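Local structure of nodulation fucosyltransferase NodZ (2HHC) at residues I8-T13 with T125-A130; D17-L22 with L143-I148; V280-P285 with P298-F303. The protein belongs to the bacterial nodulation fucosyltransferases, glycosyltransferases of the GT-B clan built from two Rossmann-like domains. One frame throughout, in Å; residues are numbered along the deposited sequence. Where two conformers were deposited one is given.

Interaction 1 (I8-T13 with T125-A130); sequences ISRRRT and TIVCDA
Ile8 pairs with Val127, and Ser9 with Cys128, on two neighbouring parallel strands. This is the tightly packed part of the contact. Ile8 N donates to Ile126 O at 2.8 Å, Cys128 N donates back to Ile8 O, and Arg10 N donates to Cys128 O. On the face that carries Ile8 and Val127, Ile8 CD1 lies 3.6 Å from Thr125 CG2. One step further along the same face, Arg10 CD rests 3.8 Å from Val127 CG1, and these two side chains run side by side. On the other face, Cys128 CB comes within 3.2 Å of Ile8 O. Ser9 is also on that side, where it packs on Leu22 and Ala25 of helix 15-32. Strands 6-10 and 125-128 are neighbours in the sheet of the N-terminal Rossmann-like domain, as expected for a GT-B fold. Strand 35-39 lies beyond 6-10, and the short strand 84-85 beyond 125-128. Arg10 and Asp129 are still in register, but from here on charged groups and waters take over. Arg10, Arg11 and Arg12 are partly exposed, while Asp129, which two of them hold, is buried. Its CG, anti to the backbone N (chi1 -161°), brings the carboxylate to the arginines. Arg12 grips Asp129 OD1 end-on, on the syn side, with NH1 at 2.8 Å and NH2 at 3.0 Å. Its guanidinium plane is turned 84° from the carboxylate. Arg10 NH1 takes the second oxygen, Asp129 OD2, at 2.9 Å. It comes from above the carboxylate plane, 47° out of it. Arg10 NE has a further salt bridge to Asp39. Arg11 lays one face of its guanidinium over Ala130 C, near the rim, while its NE pairs with Asp17. Arg11 NH1 donates to a water that sits 2.7 Å from Asp129 OD1 and also close to Arg10 O.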
loop_
_atom_site.group_PDB
_atom_site.type_symbol
_atom_site.label_atom_id
_atom_site.label_comp_id
_atom_site.label_asym_id
_atom_site.label_seq_id
_atom_site.Cartn_x
_atom_site.Cartn_y
_atom_site.Cartn_z
ATOM N N ILE A 8 -6.772 -15.928 -4.545
ATOM C CA ILE A 8 -5.448 -15.762 -3.968
ATOM C C ILE A 8 -4.946 -14.391 -4.331
ATOM O O ILE A 8 -4.850 -14.021 -5.517
ATOM C CB ILE A 8 -4.489 -16.838 -4.468
ATOM C CG1 ILE A 8 -5.065 -18.264 -4.215
ATOM C CG2 ILE A 8 -3.161 -16.654 -3.807
ATOM C CD1 ILE A 8 -4.179 -19.370 -4.724
ATOM N N SER A 9 -4.586 -13.587 -3.347
ATOM C CA SER A 9 -3.992 -12.288 -3.519
ATOM C C SER A 9 -2.490 -12.383 -3.359
ATOM O O SER A 9 -1.988 -12.529 -2.231
ATOM C CB SER A 9 -4.582 -11.302 -2.511
ATOM O OG SER A 9 -4.067 -9.997 -2.776
ATOM N N ARG A 10 -1.762 -12.294 -4.482
ATOM C CA ARG A 10 -0.321 -12.369 -4.515
ATOM C C ARG A 10 0.218 -10.975 -4.831
ATOM O O ARG A 10 -0.119 -10.405 -5.889
ATOM C CB ARG A 10 0.121 -13.321 -5.621
ATOM C CG ARG A 10 -0.651 -14.622 -5.657
ATOM C CD ARG A 10 0.199 -15.701 -6.375
ATOM N NE ARG A 10 1.227 -16.189 -5.461
ATOM C CZ ARG A 10 2.532 -16.122 -5.696
ATOM N NH1 ARG A 10 3.001 -15.638 -6.840
ATOM N NH2 ARG A 10 3.395 -16.508 -4.765
ATOM N N ARG A 11 1.112 -10.451 -4.004
ATOM C CA ARG A 11 1.755 -9.176 -4.295
ATOM C C ARG A 11 2.994 -9.107 -3.425
ATOM O O ARG A 11 2.988 -9.606 -2.308
ATOM C CB ARG A 11 0.825 -7.990 -4.069
ATOM C CG ARG A 11 1.131 -6.785 -4.896
ATOM C CD ARG A 11 0.573 -6.894 -6.322
ATOM N NE ARG A 11 1.026 -5.777 -7.131
ATOM C CZ ARG A 11 1.746 -5.855 -8.234
ATOM N NH1 ARG A 11 1.948 -6.999 -8.856
ATOM N NH2 ARG A 11 2.167 -4.763 -8.803
ATOM N N ARG A 12 4.043 -8.541 -3.979
ATOM C CA ARG A 12 5.396 -8.595 -3.434
ATOM C C ARG A 12 6.123 -7.261 -3.467
ATOM O O ARG A 12 7.350 -7.188 -3.321
ATOM C CB ARG A 12 6.230 -9.647 -4.205
ATOM C CG ARG A 12 5.668 -11.028 -4.098
ATOM C CD ARG A 12 6.281 -12.046 -4.995
ATOM N NE ARG A 12 6.055 -11.717 -6.396
ATOM C CZ ARG A 12 4.888 -11.872 -7.041
ATOM N NH1 ARG A 12 3.829 -12.398 -6.506
ATOM N NH2 ARG A 12 4.872 -11.518 -8.311
ATOM N N THR A 13 5.369 -6.199 -3.725
ATOM C CA THR A 13 5.939 -4.892 -3.921
ATOM C C THR A 13 5.730 -4.029 -2.677
ATOM O O THR A 13 5.631 -4.549 -1.556
ATOM C CB THR A 13 5.289 -4.268 -5.148
ATOM O OG1 THR A 13 3.860 -4.283 -4.995
ATOM C CG2 THR A 13 5.652 -4.994 -6.420
ATOM N N THR A 125 -10.302 -21.563 -8.316
ATOM C CA THR A 125 -9.320 -20.648 -7.702
ATOM C C THR A 125 -8.994 -19.531 -8.668
ATOM O O THR A 125 -8.568 -19.797 -9.804
ATOM C CB THR A 125 -8.049 -21.420 -7.290
ATOM O OG1 THR A 125 -8.369 -22.382 -6.281
ATOM C CG2 THR A 125 -6.963 -20.486 -6.707
ATOM N N ILE A 126 -9.196 -18.284 -8.226
ATOM C CA ILE A 126 -8.769 -17.084 -8.966
ATOM C C ILE A 126 -7.395 -16.726 -8.440
ATOM O O ILE A 126 -7.255 -16.474 -7.235
ATOM C CB ILE A 126 -9.727 -15.915 -8.732
ATOM C CG1 ILE A 126 -11.201 -16.330 -8.956
ATOM C CG2 ILE A 126 -9.343 -14.716 -9.580
ATOM C CD1 ILE A 126 -11.540 -16.946 -10.211
ATOM N N VAL A 127 -6.399 -16.627 -9.308
ATOM C CA VAL A 127 -5.056 -16.262 -8.843
ATOM C C VAL A 127 -4.807 -14.834 -9.273
ATOM O O VAL A 127 -4.741 -14.530 -10.479
ATOM C CB VAL A 127 -3.941 -17.177 -9.423
ATOM C CG1 VAL A 127 -2.566 -16.756 -8.800
ATOM C CG2 VAL A 127 -4.279 -18.613 -9.188
ATOM N N CYS A 128 -4.695 -13.923 -8.307
ATOM C CA CYS A 128 -4.420 -12.536 -8.552
ATOM C C CYS A 128 -2.936 -12.244 -8.354
ATOM O O CYS A 128 -2.482 -12.242 -7.231
ATOM C CB CYS A 128 -5.237 -11.624 -7.610
ATOM S SG CYS A 128 -7.029 -11.795 -7.760
ATOM N N ASP A 129 -2.207 -12.070 -9.447
ATOM C CA ASP A 129 -0.754 -11.908 -9.391
ATOM C C ASP A 129 -0.303 -10.802 -10.379
ATOM O O ASP A 129 0.571 -10.954 -11.221
ATOM C CB ASP A 129 -0.056 -13.266 -9.645
ATOM C CG ASP A 129 1.349 -13.324 -9.173
ATOM O OD1 ASP A 129 1.968 -12.331 -8.662
ATOM O OD2 ASP A 129 1.902 -14.460 -9.285
ATOM N N ALA A 130 -0.969 -9.664 -10.226
ATOM C CA ALA A 130 -0.751 -8.453 -10.956
ATOM C C ALA A 130 -1.207 -7.282 -10.088
ATOM O O ALA A 130 -1.824 -7.470 -9.042
ATOM C CB ALA A 130 -1.517 -8.454 -12.245
HETATM O O HOH W 1 1.671 -9.752 -7.895
HETATM O O HOH W 2 -2.503 -9.067 -6.881
HETATM O O HOH W 3 3.268 -10.156 -10.701
#

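Interaction 2 (D17-L22 with L143-I148); sequences DCLWSL and LIFRNI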
loop_
_atom_site.group_PDB
_atom_site.type_symbol
_atom_site.label_atom_id
_atom_site.label_comp_id
_atom_site.label_asym_id
_atom_site.label_seq_id
_atom_site.Cartn_x
_atom_site.Cartn_y
_atom_site.Cartn_z
ATOM N N ASP A 17 0.651 -0.820 -2.623
ATOM C CA ASP A 17 0.188 -1.661 -3.747
ATOM C C ASP A 17 -0.361 -2.964 -3.219
ATOM O O ASP A 17 -1.427 -3.428 -3.595
ATOM C CB ASP A 17 1.378 -1.801 -4.702
ATOM C CG ASP A 17 1.098 -2.593 -5.968
ATOM O OD1 ASP A 17 0.009 -3.204 -6.159
ATOM O OD2 ASP A 17 2.071 -2.662 -6.750
ATOM N N CYS A 18 0.387 -3.617 -2.352
ATOM C CA CYS A 18 -0.085 -4.891 -1.795
ATOM C C CYS A 18 -1.468 -4.755 -1.169
ATOM O O CYS A 18 -2.336 -5.593 -1.379
ATOM C CB CYS A 18 0.890 -5.429 -0.749
ATOM S SG CYS A 18 2.518 -5.942 -1.345
ATOM N N LEU A 19 -1.664 -3.734 -0.323
ATOM C CA LEU A 19 -2.901 -3.572 0.405
ATOM C C LEU A 19 -4.078 -3.100 -0.470
ATOM O O LEU A 19 -5.213 -3.488 -0.236
ATOM C CB LEU A 19 -2.709 -2.597 1.579
ATOM C CG LEU A 19 -1.803 -3.203 2.670
ATOM C CD1 LEU A 19 -1.396 -2.146 3.697
ATOM C CD2 LEU A 19 -2.448 -4.413 3.300
ATOM N N TRP A 20 -3.803 -2.288 -1.505
ATOM C CA TRP A 20 -4.860 -1.880 -2.457
ATOM C C TRP A 20 -5.249 -3.119 -3.297
ATOM O O TRP A 20 -6.413 -3.417 -3.500
ATOM C CB TRP A 20 -4.312 -0.788 -3.335
ATOM C CG TRP A 20 -5.335 0.054 -4.070
ATOM C CD1 TRP A 20 -6.645 -0.276 -4.394
ATOM C CD2 TRP A 20 -5.132 1.364 -4.542
ATOM N NE1 TRP A 20 -7.237 0.770 -5.035
ATOM C CE2 TRP A 20 -6.337 1.802 -5.148
ATOM C CE3 TRP A 20 -4.036 2.221 -4.532
ATOM C CZ2 TRP A 20 -6.442 3.046 -5.740
ATOM C CZ3 TRP A 20 -4.131 3.438 -5.127
ATOM C CH2 TRP A 20 -5.320 3.842 -5.754
ATOM N N SER A 21 -4.239 -3.857 -3.794
ATOM C CA SER A 21 -4.492 -5.076 -4.551
ATOM C C SER A 21 -5.231 -6.122 -3.729
ATOM O O SER A 21 -6.106 -6.808 -4.235
ATOM C CB SER A 21 -3.168 -5.619 -5.109
ATOM O OG SER A 21 -2.555 -4.754 -6.049
ATOM N N LEU A 22 -4.918 -6.162 -2.442
ATOM C CA LEU A 22 -5.662 -7.041 -1.503
ATOM C C LEU A 22 -7.126 -6.680 -1.439
ATOM O O LEU A 22 -8.006 -7.535 -1.462
ATOM C CB LEU A 22 -5.074 -6.980 -0.101
ATOM C CG LEU A 22 -5.700 -7.861 0.982
ATOM C CD1 LEU A 22 -5.630 -9.305 0.536
ATOM C CD2 LEU A 22 -4.980 -7.636 2.238
ATOM N N LEU A 143 -12.058 -0.840 4.203
ATOM C CA LEU A 143 -12.348 -2.066 4.956
ATOM C C LEU A 143 -11.091 -2.855 5.256
ATOM O O LEU A 143 -10.883 -3.346 6.342
ATOM C CB LEU A 143 -13.455 -2.839 4.270
ATOM C CG LEU A 143 -14.011 -3.841 5.243
ATOM C CD1 LEU A 143 -15.472 -3.967 4.990
ATOM C CD2 LEU A 143 -13.199 -5.110 5.006
ATOM N N ILE A 144 -10.183 -2.956 4.312
ATOM C CA ILE A 144 -8.934 -3.681 4.560
ATOM C C ILE A 144 -8.147 -2.974 5.644
ATOM O O ILE A 144 -7.671 -3.618 6.582
ATOM C CB ILE A 144 -8.084 -3.768 3.270
ATOM C CG1 ILE A 144 -8.741 -4.754 2.283
ATOM C CG2 ILE A 144 -6.678 -4.139 3.525
ATOM C CD1 ILE A 144 -8.929 -6.146 2.734
ATOM N N PHE A 145 -7.961 -1.663 5.541
ATOM C CA PHE A 145 -7.184 -0.948 6.597
ATOM C C PHE A 145 -7.761 -1.068 7.977
ATOM O O PHE A 145 -7.056 -1.037 8.980
ATOM C CB PHE A 145 -6.912 0.493 6.182
ATOM C CG PHE A 145 -5.793 0.634 5.192
ATOM C CD1 PHE A 145 -4.465 0.527 5.590
ATOM C CD2 PHE A 145 -6.054 0.897 3.911
ATOM C CE1 PHE A 145 -3.450 0.671 4.713
ATOM C CE2 PHE A 145 -5.000 1.013 3.006
ATOM C CZ PHE A 145 -3.724 0.877 3.450
ATOM N N ARG A 146 -9.082 -1.137 8.064
ATOM C CA ARG A 146 -9.752 -1.238 9.355
ATOM C C ARG A 146 -9.738 -2.643 9.937
ATOM O O ARG A 146 -9.982 -2.751 11.129
ATOM C CB ARG A 146 -11.205 -0.720 9.262
ATOM C CG ARG A 146 -11.332 0.763 9.044
ATOM C CD ARG A 146 -12.810 1.215 8.958
ATOM N NE ARG A 146 -13.462 0.911 10.176
ATOM C CZ ARG A 146 -13.409 1.680 11.238
ATOM N NH1 ARG A 146 -12.786 2.859 11.151
ATOM N NH2 ARG A 146 -14.012 1.309 12.335
ATOM N N ASN A 147 -9.502 -3.687 9.127
ATOM C CA ASN A 147 -9.736 -5.047 9.528
ATOM C C ASN A 147 -8.567 -5.975 9.469
ATOM O O ASN A 147 -8.723 -7.175 9.545
ATOM C CB ASN A 147 -10.966 -5.574 8.759
ATOM C CG ASN A 147 -12.250 -4.906 9.213
ATOM O OD1 ASN A 147 -12.798 -5.261 10.289
ATOM N ND2 ASN A 147 -12.714 -3.898 8.496
ATOM N N ILE A 148 -7.394 -5.388 9.341
ATOM C CA ILE A 148 -6.121 -6.047 9.619
ATOM C C ILE A 148 -5.387 -5.124 10.604
ATOM O O ILE A 148 -5.662 -3.899 10.701
ATOM C CB ILE A 148 -5.289 -6.306 8.351
ATOM C CG1 ILE A 148 -4.782 -5.009 7.715
ATOM C CG2 ILE A 148 -6.124 -7.105 7.329
ATOM C CD1 ILE A 148 -3.896 -5.126 6.512
#
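Leu19 reaches from helix 15-32 into a small apolar group formed by Ile144, Phe145 and Ile148. Its CB points toward the other segment and lies 4.1 Å from Phe145 CZ. CG stands anti to the carbonyl carbon, beside the backbone N (chi1 -69°). From there the two methyls part company. Leu19 CD1 meets Phe145, 3.6 Å from CE1 and 3.8 Å from CZ. The methyl approaches the ring obliquely, and the two side chains cross at about a right angle. Leu19 CD2 goes to Ile148 instead and lies 3.6 Å from its CD1. The same CD2 is 4.2 Å from Ile144 CG2, a looser contact. One turn on from Leu19, Leu22 joins the contact. Its CG lies 4.1 Å from Ile144 CD1, and its CD2 approaches Ile144 CG2. Ile144 thus uses both its branches against Leu22. The contact is wholly apolar between side chains, and 253 Å² of surface is buried. The short helical segments approach to 10.0 Å and run at 111° to each other, so each offers only a few residues to the other. This is packing between helices 15-32 and 138-147 of the N-terminal domain. Several elements close round it. Leu22 also touches Leu36 and Ile38 of strand 35-39, so it lies between helix 138-147 and the sheet. Ile144 packs further along helix 15-32, on Ala23 and Trp26. Ile148 rests on Ile64 of strand 63-64 and on Phe58. Phe145 stacks its ring with Tyr292 of helix 291-296, which belongs to the C-terminal domain, so this stack reaches across the two domains.

Interaction 3 (V280-P285 with P298-F303); sequences VIRFPP and PRIIEF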
loop_
_atom_site.group_PDB
_atom_site.type_symbol
_atom_site.label_atom_id
_atom_site.label_comp_id
_atom_site.label_asym_id
_atom_site.label_seq_id
_atom_site.Cartn_x
_atom_site.Cartn_y
_atom_site.Cartn_z
ATOM N N VAL A 280 -1.344 16.334 3.559
ATOM C CA VAL A 280 -0.298 15.472 2.983
ATOM C C VAL A 280 0.025 15.910 1.567
ATOM O O VAL A 280 -0.836 16.142 0.729
ATOM C CB VAL A 280 -0.676 13.981 3.000
ATOM C CG1 VAL A 280 0.423 13.130 2.347
ATOM C CG2 VAL A 280 -0.757 13.515 4.409
ATOM N N ILE A 281 1.336 16.026 1.327
ATOM C CA ILE A 281 1.917 16.319 0.027
ATOM C C ILE A 281 2.384 14.993 -0.578
ATOM O O ILE A 281 3.181 14.264 0.027
ATOM C CB ILE A 281 3.114 17.297 0.148
ATOM C CG1 ILE A 281 2.623 18.680 0.599
ATOM C CG2 ILE A 281 3.835 17.363 -1.181
ATOM C CD1 ILE A 281 3.670 19.576 1.099
ATOM N N ARG A 282 1.849 14.675 -1.743
ATOM C CA ARG A 282 2.124 13.407 -2.459
ATOM C C ARG A 282 3.045 13.677 -3.644
ATOM O O ARG A 282 2.625 14.160 -4.700
ATOM C CB ARG A 282 0.819 12.810 -2.976
ATOM C CG ARG A 282 -0.241 12.531 -1.914
ATOM C CD ARG A 282 -1.430 11.877 -2.484
ATOM N NE ARG A 282 -1.201 10.449 -2.747
ATOM C CZ ARG A 282 -2.034 9.656 -3.407
ATOM N NH1 ARG A 282 -3.164 10.116 -3.913
ATOM N NH2 ARG A 282 -1.739 8.370 -3.543
ATOM N N PHE A 283 4.315 13.311 -3.494
ATOM C CA PHE A 283 5.303 13.543 -4.528
ATOM C C PHE A 283 5.949 12.183 -4.900
ATOM O O PHE A 283 6.932 11.766 -4.296
ATOM C CB PHE A 283 6.321 14.575 -3.998
ATOM C CG PHE A 283 7.134 15.206 -5.030
ATOM C CD1 PHE A 283 8.329 14.609 -5.429
ATOM C CD2 PHE A 283 6.721 16.384 -5.650
ATOM C CE1 PHE A 283 9.124 15.194 -6.404
ATOM C CE2 PHE A 283 7.503 16.976 -6.637
ATOM C CZ PHE A 283 8.706 16.393 -7.023
ATOM N N PRO A 284 5.339 11.427 -5.872
ATOM C CA PRO A 284 4.195 11.762 -6.758
ATOM C C PRO A 284 2.869 11.260 -6.196
ATOM O O PRO A 284 2.815 10.359 -5.380
ATOM C CB PRO A 284 4.564 11.025 -8.046
ATOM C CG PRO A 284 5.433 9.902 -7.595
ATOM C CD PRO A 284 6.166 10.336 -6.347
ATOM N N PRO A 285 1.725 11.817 -6.735
ATOM C CA PRO A 285 0.392 11.293 -6.327
ATOM C C PRO A 285 0.028 9.950 -6.932
ATOM O O PRO A 285 -0.999 9.364 -6.538
ATOM C CB PRO A 285 -0.579 12.383 -6.817
ATOM C CG PRO A 285 0.115 12.948 -7.990
ATOM C CD PRO A 285 1.576 13.012 -7.564
ATOM N N PRO A 298 -7.436 15.288 5.877
ATOM C CA PRO A 298 -8.318 16.370 5.409
ATOM C C PRO A 298 -7.958 17.062 4.082
ATOM O O PRO A 298 -8.856 17.416 3.288
ATOM C CB PRO A 298 -8.236 17.376 6.561
ATOM C CG PRO A 298 -7.981 16.562 7.757
ATOM C CD PRO A 298 -7.063 15.452 7.289
ATOM N N ARG A 299 -6.676 17.289 3.857
ATOM C CA ARG A 299 -6.245 18.022 2.653
ATOM C C ARG A 299 -5.019 17.350 2.030
ATOM O O ARG A 299 -4.084 16.959 2.728
ATOM C CB ARG A 299 -5.877 19.466 2.996
ATOM C CG ARG A 299 -7.013 20.335 3.494
ATOM C CD ARG A 299 -6.429 21.159 4.642
ATOM N NE ARG A 299 -6.717 22.541 4.543
ATOM C CZ ARG A 299 -6.301 23.491 5.381
ATOM N NH1 ARG A 299 -5.525 23.248 6.426
ATOM N NH2 ARG A 299 -6.692 24.713 5.157
ATOM N N ILE A 300 -5.016 17.298 0.709
ATOM C CA ILE A 300 -3.973 16.661 -0.063
ATOM C C ILE A 300 -3.432 17.697 -1.056
ATOM O O ILE A 300 -4.207 18.417 -1.705
ATOM C CB ILE A 300 -4.541 15.457 -0.821
ATOM C CG1 ILE A 300 -5.104 14.409 0.170
ATOM C CG2 ILE A 300 -3.454 14.827 -1.678
ATOM C CD1 ILE A 300 -6.612 14.560 0.432
ATOM N N ILE A 301 -2.114 17.816 -1.145
ATOM C CA ILE A 301 -1.484 18.717 -2.126
ATOM C C ILE A 301 -0.632 17.862 -3.071
ATOM O O ILE A 301 0.132 16.973 -2.640
ATOM C CB ILE A 301 -0.667 19.753 -1.430
ATOM C CG1 ILE A 301 -1.596 20.773 -0.772
ATOM C CG2 ILE A 301 0.301 20.429 -2.407
ATOM C CD1 ILE A 301 -0.957 21.840 0.114
ATOM N N GLU A 302 -0.735 18.155 -4.361
ATOM C CA GLU A 302 0.064 17.446 -5.331
ATOM C C GLU A 302 0.194 18.255 -6.602
ATOM O O GLU A 302 -0.591 19.170 -6.828
ATOM C CB GLU A 302 -0.557 16.101 -5.623
ATOM C CG GLU A 302 -1.852 16.191 -6.370
ATOM C CD GLU A 302 -2.771 15.004 -6.131
ATOM O OE1 GLU A 302 -2.722 14.397 -5.064
ATOM O OE2 GLU A 302 -3.556 14.683 -7.034
ATOM N N PHE A 303 1.206 17.943 -7.407
ATOM C CA PHE A 303 1.293 18.484 -8.751
ATOM C C PHE A 303 0.328 17.701 -9.625
ATOM O O PHE A 303 0.327 16.468 -9.603
ATOM C CB PHE A 303 2.729 18.407 -9.258
ATOM C CG PHE A 303 3.616 19.460 -8.658
ATOM C CD1 PHE A 303 4.240 19.244 -7.433
ATOM C CD2 PHE A 303 3.809 20.676 -9.302
ATOM C CE1 PHE A 303 5.051 20.240 -6.873
ATOM C CE2 PHE A 303 4.608 21.650 -8.747
ATOM C CZ PHE A 303 5.221 21.441 -7.528
HETATM O O HOH W 4 3.254 16.067 -6.431
HETATM O O HOH W 5 -4.341 12.609 -4.647
#
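A beta-alpha-beta crossover joins the two strands here: strand 279-283, helix 291-296 and strand 299-303. They belong to the sheet of the C-terminal Rossmann-like domain. The strands are parallel, and the axes of the two short strand segments are 27° apart. Val280 N donates to Arg299 O. Ile301 N donates to Val280 O at 2.8 Å, and Arg282 N donates to Ile301 O at 3.0 Å. CA-H...O contacts from Ile300 CA to Val280 O and from Ile281 CA to Ile301 O accompany these bonds. On one face, Ile281 and Ile301 lie side by side, with Ile281 CG1 4.0 Å from Ile301 CB. This face packs on helix 192-209 through Ala204 and Ala208. On the other face are Val280 and Ile300. There Arg282 runs alongside Ile300, with its CD 3.7 Å from Ile300 CG2. The Arg282 head is held mainly elsewhere: NE binds Thr290 OG1 and NH2 binds Ser287 O. Pro285 O lies over one face of the guanidinium. Arg282 NH1 is 4.5 Å from Glu302 OE1, so the opposite charges are near but form no salt bridge. NH1 donates to a water lying between these two groups. Glu302 CG is placed between its backbone N and carbonyl carbon (chi1 69°), and the chain extends from there. Its OE1 comes to 3.4 Å from Pro285 CB. At the strand ends two phenylalanines meet. Phe303 CD1 approaches the edge of the Phe283 ring, 4.1 Å from Phe283 CE2. Between the backbones, a water accepts from Phe303 N and donates to Arg282 O at 2.7 Å.

Interactions 1 and 2 share the N-terminal domain, and their segments alternate along the chain. Strand 6-10 leads into helix 15-32, and strand 125-128 is followed by helix 138-147. Their centres are about 13 Å apart and they touch directly, for instance where Thr13 O packs against Cys18 SG. Strand pairing and helix packing thus belong to one continuous core. Interaction 3 comes later in the chain and lies in the other sheet. Its centre is about 29 Å from that of interaction 1, across the middle of the chain, and about 21 Å from that of interaction 2. Neither touches it. The two separate sheets fit the two-domain layout of GT-B proteins.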